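PDB 3KFV: tight junction protein ZO-3 from Homo sapiens, which links tight-junction membrane proteins such as claudins and occludin to the actin cytoskeleton as a MAGUK scaffold, seen here through its SH3 and guanylate kinase-like domains. Local coordinates for residues K145-I150 against V216-I221; D168-A173 against D198-L203. All blocks are in the same frame, centred on the assembly; numbering follows the deposited sequence.

In the fold
Both contacts belong to the five-stranded parallel sheet of the guanylate kinase-like domain. From the N terminus the chain first runs through the SH3 strands, reaches 134-141 in the antiparallel sheet, and then enters the parallel sheet through 145-150, which leads into strand 148-151, the middle one of five. After helix 155-165 comes strand 170-172, at one edge of the sheet; helix 188-196 leads back to 200-203, and there contact 2 closes the shorter loop. Helix 207-215 follows, and its exit, 216-221, meets 145-150 in contact 1, which closes the longer loop with contact 2 nested inside. Their centres lie about 10 Å apart, joined by backbone bonds between Val148 and both Ala201 and Leu203.

Contact 1: residues K145-I150 against V216-I221; sequences KRPVVI and VQYYPI
Tyr218 meets Pro147 just after the chain has left helix 207-215 through a Schellman motif at Gln217: Pro147 CG lies in the plane of the phenol ring at its edge, 3.9 Å from Tyr218 CD1. Next, Tyr219 contributes its carbonyl. Arg146, its chain bent at chi3 (56°), turns its guanidinium side-on and grips Tyr219 O through NE and NH2, each 2.9 Å away and with the oxygen in the guanidinium plane. The NE bond runs almost straight out along the C=O direction, whereas NH2 comes from above the carbonyl plane. An arginine suits this place because one flat group can supply two N-H donors to a backbone oxygen. Pro220, with no N-H to satisfy, lays its compact apolar ring alongside Val149, CB to Val149 CG2 at 3.7 Å. Ile221 then starts the strand. Its N donates to Pro147 O (2.8 Å) and its O accepts from Val149 N (2.7 Å), while its CG1 branch sits 3.8 Å above the centre of the Arg146 guanidinium, covering one face with hydrocarbon. Ile221 bonding to the residues before and after Val148 is the pattern of a parallel bridge, here at the start of a strand pair in the central sheet of the guanylate kinase-like fold.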
loop_
_atom_site.group_PDB
_atom_site.type_symbol
_atom_site.label_atom_id
_atom_site.label_comp_id
_atom_site.label_asym_id
_atom_site.label_seq_id
_atom_site.Cartn_x
_atom_site.Cartn_y
_atom_site.Cartn_z
ATOM N N LYS A 145 2.075 11.950 -8.999
ATOM C CA LYS A 145 1.516 10.713 -9.524
ATOM C C LYS A 145 1.953 9.528 -8.662
ATOM O O LYS A 145 3.147 9.257 -8.504
ATOM C CB LYS A 145 1.865 10.536 -11.006
ATOM C CG LYS A 145 0.902 11.298 -11.926
ATOM C CD LYS A 145 1.350 11.295 -13.372
ATOM C CE LYS A 145 0.266 11.857 -14.286
ATOM N NZ LYS A 145 0.668 11.851 -15.739
ATOM N N ARG A 146 0.971 8.843 -8.088
ATOM C CA ARG A 146 1.219 7.795 -7.107
ATOM C C ARG A 146 1.826 6.552 -7.746
ATOM O O ARG A 146 1.414 6.142 -8.829
ATOM C CB ARG A 146 -0.089 7.429 -6.396
ATOM C CG ARG A 146 -0.794 8.604 -5.731
ATOM C CD ARG A 146 -2.203 8.229 -5.267
ATOM N NE ARG A 146 -2.206 7.075 -4.371
ATOM C CZ ARG A 146 -3.302 6.465 -3.928
ATOM N NH1 ARG A 146 -4.499 6.891 -4.287
ATOM N NH2 ARG A 146 -3.201 5.420 -3.122
ATOM N N PRO A 147 2.816 5.941 -7.074
ATOM C CA PRO A 147 3.364 4.691 -7.613
ATOM C C PRO A 147 2.258 3.654 -7.734
ATOM O O PRO A 147 1.292 3.699 -6.975
ATOM C CB PRO A 147 4.388 4.270 -6.554
ATOM C CG PRO A 147 4.759 5.540 -5.861
ATOM C CD PRO A 147 3.508 6.370 -5.846
ATOM N N VAL A 148 2.383 2.738 -8.683
ATOM C CA VAL A 148 1.357 1.725 -8.875
ATOM C C VAL A 148 1.966 0.343 -8.730
ATOM O O VAL A 148 2.893 -0.017 -9.455
ATOM C CB VAL A 148 0.668 1.853 -10.266
ATOM C CG1 VAL A 148 -0.376 0.758 -10.447
ATOM C CG2 VAL A 148 0.033 3.227 -10.437
ATOM N N VAL A 149 1.452 -0.429 -7.785
ATOM C CA VAL A 149 1.949 -1.779 -7.559
ATOM C C VAL A 149 1.005 -2.812 -8.173
ATOM O O VAL A 149 -0.168 -2.884 -7.808
ATOM C CB VAL A 149 2.126 -2.065 -6.051
ATOM C CG1 VAL A 149 2.451 -3.527 -5.827
ATOM C CG2 VAL A 149 3.216 -1.180 -5.465
ATOM N N ILE A 150 1.508 -3.600 -9.118
ATOM C CA ILE A 150 0.690 -4.636 -9.730
ATOM C C ILE A 150 1.063 -5.985 -9.142
ATOM O O ILE A 150 2.193 -6.447 -9.303
ATOM C CB ILE A 150 0.865 -4.688 -11.260
ATOM C CG1 ILE A 150 0.766 -3.282 -11.876
ATOM C CG2 ILE A 150 -0.148 -5.655 -11.888
ATOM C CD1 ILE A 150 -0.635 -2.790 -12.080
ATOM N N VAL A 216 6.114 5.800 4.252
ATOM C CA VAL A 216 6.673 7.088 3.848
ATOM C C VAL A 216 5.657 7.901 3.050
ATOM O O VAL A 216 5.976 8.969 2.541
ATOM C CB VAL A 216 7.972 6.939 3.023
ATOM C CG1 VAL A 216 9.029 6.205 3.833
ATOM C CG2 VAL A 216 7.694 6.228 1.706
ATOM N N GLN A 217 4.442 7.376 2.932
ATOM C CA GLN A 217 3.322 8.139 2.383
ATOM C C GLN A 217 3.384 8.378 0.870
ATOM O O GLN A 217 2.886 9.382 0.360
ATOM C CB GLN A 217 3.154 9.452 3.148
ATOM C CG GLN A 217 2.905 9.231 4.631
ATOM C CD GLN A 217 2.490 10.493 5.354
ATOM O OE1 GLN A 217 1.323 10.643 5.728
ATOM N NE2 GLN A 217 3.438 11.412 5.555
ATOM N N TYR A 218 4.001 7.436 0.164
ATOM C CA TYR A 218 3.928 7.383 -1.285
ATOM C C TYR A 218 2.632 6.696 -1.679
ATOM O O TYR A 218 2.171 6.826 -2.807
ATOM C CB TYR A 218 5.121 6.612 -1.838
ATOM C CG TYR A 218 6.330 7.479 -2.075
ATOM C CD1 TYR A 218 6.940 7.523 -3.318
ATOM C CD2 TYR A 218 6.847 8.275 -1.062
ATOM C CE1 TYR A 218 8.041 8.325 -3.545
ATOM C CE2 TYR A 218 7.955 9.081 -1.276
ATOM C CZ TYR A 218 8.548 9.102 -2.523
ATOM O OH TYR A 218 9.650 9.900 -2.757
ATOM N N TYR A 219 2.058 5.968 -0.725
ATOM C CA TYR A 219 0.764 5.298 -0.871
ATOM C C TYR A 219 0.478 4.788 -2.272
ATOM O O TYR A 219 -0.344 5.364 -2.990
ATOM C CB TYR A 219 -0.381 6.202 -0.407
ATOM C CG TYR A 219 -0.369 6.459 1.078
ATOM C CD1 TYR A 219 -0.571 5.421 1.987
ATOM C CD2 TYR A 219 -0.146 7.730 1.575
ATOM C CE1 TYR A 219 -0.555 5.649 3.341
ATOM C CE2 TYR A 219 -0.131 7.967 2.934
ATOM C CZ TYR A 219 -0.336 6.924 3.810
ATOM O OH TYR A 219 -0.320 7.178 5.161
ATOM N N PRO A 220 1.135 3.683 -2.653
ATOM C CA PRO A 220 0.967 3.153 -4.007
ATOM C C PRO A 220 -0.495 2.835 -4.243
ATOM O O PRO A 220 -1.244 2.664 -3.280
ATOM C CB PRO A 220 1.759 1.840 -3.981
ATOM C CG PRO A 220 2.553 1.854 -2.722
ATOM C CD PRO A 220 1.844 2.747 -1.767
ATOM N N ILE A 221 -0.901 2.773 -5.503
ATOM C CA ILE A 221 -2.155 2.132 -5.845
ATOM C C ILE A 221 -1.819 0.655 -6.009
ATOM O O ILE A 221 -0.970 0.295 -6.823
ATOM C CB ILE A 221 -2.752 2.708 -7.142
ATOM C CG1 ILE A 221 -3.072 4.193 -6.963
ATOM C CG2 ILE A 221 -3.992 1.931 -7.555
ATOM C CD1 ILE A 221 -3.424 4.909 -8.250
#

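Contact 2: residues D168-A173 against D198-L203; sequences DQFEIA and DKHALL
Phe170 and His200, paired across two parallel strands, send their side chains to the same face of the sheet, and the backbone sets that register. His200 N donates to Gln169 O (2.8 Å), approaching from above the carbonyl plane, and His200 O accepts from Glu171 N. One step on, Leu202 N reaches Glu171 O at 3.0 Å in a nearly straight bond (174°), and Leu202 O accepts from Ala173 N. Thus His200 and Leu202 each use both their N-H and C=O towards strand 170-172, the staggered pattern of a parallel pair. Strand 170-172 is an edge strand of the parallel sheet of the guanylate kinase-like domain, and 200-203 is its neighbour, with helix 188-196 connecting them in a beta-alpha-beta crossover.

The aromatic and apolar contacts lie mainly on the face of Phe170, His200 and Leu202. The two aromatic side chains run side by side, their ring planes inclined obliquely at 34°, with Phe170 CE1 3.6 Å from His200 CD2. The buried imidazole has its ND1 hydrogen-bonded to Arg146 O, which probably helps it to tolerate the place. Leu202 meets the phenylalanine through both methyls: CD1 touches Phe170 CB at 3.8 Å, while CD2 approaches Phe170 CD1. Met159 and Leu162 of helix 155-165 pack on Leu202. Further along, the small Ala173 brings CB to within 3.6 Å of Leu203 CD2.

On the face of Glu171 and Ala201 the contact turns polar. Lys199, from the loop before strand 200-203 and extended beyond CG, lays its methylenes past the Asp168 carbonyl, CG 3.4 Å from Asp168 O. Its NZ makes a weak hydrogen bond to Pro167 O and stops 4.1 Å from Glu171 OE2, beyond a salt bridge, though the opposite charges may still attract; that carboxylate is instead paired with Lys197.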
loop_
_atom_site.group_PDB
_atom_site.type_symbol
_atom_site.label_atom_id
_atom_site.label_comp_id
_atom_site.label_asym_id
_atom_site.label_seq_id
_atom_site.Cartn_x
_atom_site.Cartn_y
_atom_site.Cartn_z
ATOM N N ASP A 168 4.480 8.216 -21.669
ATOM C CA ASP A 168 4.557 9.552 -21.083
ATOM C C ASP A 168 3.943 9.608 -19.690
ATOM O O ASP A 168 4.055 10.621 -18.990
ATOM C CB ASP A 168 3.902 10.596 -22.006
ATOM C CG ASP A 168 2.438 10.275 -22.327
ATOM O OD1 ASP A 168 2.149 9.149 -22.819
ATOM O OD2 ASP A 168 1.581 11.168 -22.108
ATOM N N GLN A 169 3.306 8.510 -19.287
ATOM C CA GLN A 169 2.599 8.473 -18.013
ATOM C C GLN A 169 3.035 7.321 -17.135
ATOM O O GLN A 169 2.606 7.221 -15.990
ATOM C CB GLN A 169 1.102 8.356 -18.249
ATOM C CG GLN A 169 0.604 9.216 -19.373
ATOM C CD GLN A 169 -0.787 9.706 -19.109
ATOM O OE1 GLN A 169 -1.154 9.973 -17.957
ATOM N NE2 GLN A 169 -1.582 9.832 -20.171
ATOM N N PHE A 170 3.877 6.451 -17.684
ATOM C CA PHE A 170 4.302 5.246 -16.987
ATOM C C PHE A 170 5.755 4.926 -17.283
ATOM O O PHE A 170 6.217 5.066 -18.410
ATOM C CB PHE A 170 3.442 4.047 -17.401
ATOM C CG PHE A 170 2.005 4.150 -16.980
ATOM C CD1 PHE A 170 1.623 3.828 -15.689
ATOM C CD2 PHE A 170 1.032 4.554 -17.878
ATOM C CE1 PHE A 170 0.295 3.916 -15.299
ATOM C CE2 PHE A 170 -0.293 4.640 -17.498
ATOM C CZ PHE A 170 -0.663 4.320 -16.206
ATOM N N GLU A 171 6.471 4.493 -16.255
ATOM C CA GLU A 171 7.795 3.929 -16.426
ATOM C C GLU A 171 7.943 2.809 -15.419
ATOM O O GLU A 171 7.524 2.949 -14.276
ATOM C CB GLU A 171 8.885 4.979 -16.205
ATOM C CG GLU A 171 10.284 4.424 -16.424
ATOM C CD GLU A 171 11.378 5.472 -16.303
ATOM O OE1 GLU A 171 12.507 5.101 -15.898
ATOM O OE2 GLU A 171 11.114 6.657 -16.616
ATOM N N ILE A 172 8.524 1.694 -15.843
ATOM C CA ILE A 172 8.798 0.606 -14.918
ATOM C C ILE A 172 9.965 0.971 -14.007
ATOM O O ILE A 172 11.030 1.364 -14.479
ATOM C CB ILE A 172 9.114 -0.700 -15.659
ATOM C CG1 ILE A 172 7.856 -1.239 -16.329
ATOM C CG2 ILE A 172 9.677 -1.730 -14.701
ATOM C CD1 ILE A 172 8.096 -2.469 -17.154
ATOM N N ALA A 173 9.754 0.854 -12.699
ATOM C CA ALA A 173 10.818 1.073 -11.729
ATOM C C ALA A 173 11.822 -0.074 -11.817
ATOM O O ALA A 173 11.454 -1.239 -11.668
ATOM C CB ALA A 173 10.241 1.167 -10.330
ATOM N N ASP A 198 6.827 13.269 -13.557
ATOM C CA ASP A 198 5.371 13.291 -13.627
ATOM C C ASP A 198 4.786 12.020 -14.238
ATOM O O ASP A 198 3.847 12.081 -15.025
ATOM C CB ASP A 198 4.891 14.506 -14.418
ATOM C CG ASP A 198 3.529 14.988 -13.962
ATOM O OD1 ASP A 198 3.339 15.111 -12.727
ATOM O OD2 ASP A 198 2.658 15.243 -14.831
ATOM N N LYS A 199 5.334 10.868 -13.866
ATOM C CA LYS A 199 4.811 9.592 -14.336
ATOM C C LYS A 199 4.517 8.653 -13.169
ATOM O O LYS A 199 5.099 8.788 -12.098
ATOM C CB LYS A 199 5.809 8.917 -15.272
ATOM C CG LYS A 199 6.158 9.704 -16.505
ATOM C CD LYS A 199 7.111 8.898 -17.374
ATOM C CE LYS A 199 7.761 9.746 -18.457
ATOM N NZ LYS A 199 8.872 8.974 -19.102
ATOM N N HIS A 200 3.611 7.702 -13.383
ATOM C CA HIS A 200 3.387 6.636 -12.419
ATOM C C HIS A 200 4.547 5.658 -12.489
ATOM O O HIS A 200 4.847 5.125 -13.558
ATOM C CB HIS A 200 2.107 5.864 -12.736
ATOM C CG HIS A 200 0.859 6.678 -12.643
ATOM N ND1 HIS A 200 0.385 7.183 -11.451
ATOM C CD2 HIS A 200 -0.034 7.049 -13.589
ATOM C CE1 HIS A 200 -0.740 7.841 -11.668
ATOM N NE2 HIS A 200 -1.015 7.777 -12.959
ATOM N N ALA A 201 5.189 5.412 -11.351
ATOM C CA ALA A 201 6.205 4.375 -11.274
ATOM C C ALA A 201 5.512 3.034 -11.083
ATOM O O ALA A 201 4.762 2.845 -10.123
ATOM C CB ALA A 201 7.162 4.652 -10.133
ATOM N N LEU A 202 5.745 2.110 -12.010
ATOM C CA LEU A 202 5.136 0.788 -11.943
ATOM C C LEU A 202 6.043 -0.145 -11.159
ATOM O O LEU A 202 7.232 -0.256 -11.461
ATOM C CB LEU A 202 4.893 0.241 -13.350
ATOM C CG LEU A 202 3.848 0.969 -14.197
ATOM C CD1 LEU A 202 4.030 0.667 -15.671
ATOM C CD2 LEU A 202 2.447 0.603 -13.746
ATOM N N LEU A 203 5.478 -0.812 -10.155
ATOM C CA LEU A 203 6.253 -1.653 -9.241
ATOM C C LEU A 203 5.778 -3.101 -9.187
ATOM O O LEU A 203 4.578 -3.379 -9.099
ATOM C CB LEU A 203 6.202 -1.084 -7.829
ATOM C CG LEU A 203 6.834 0.276 -7.579
ATOM C CD1 LEU A 203 6.252 0.884 -6.325
ATOM C CD2 LEU A 203 8.333 0.110 -7.454
#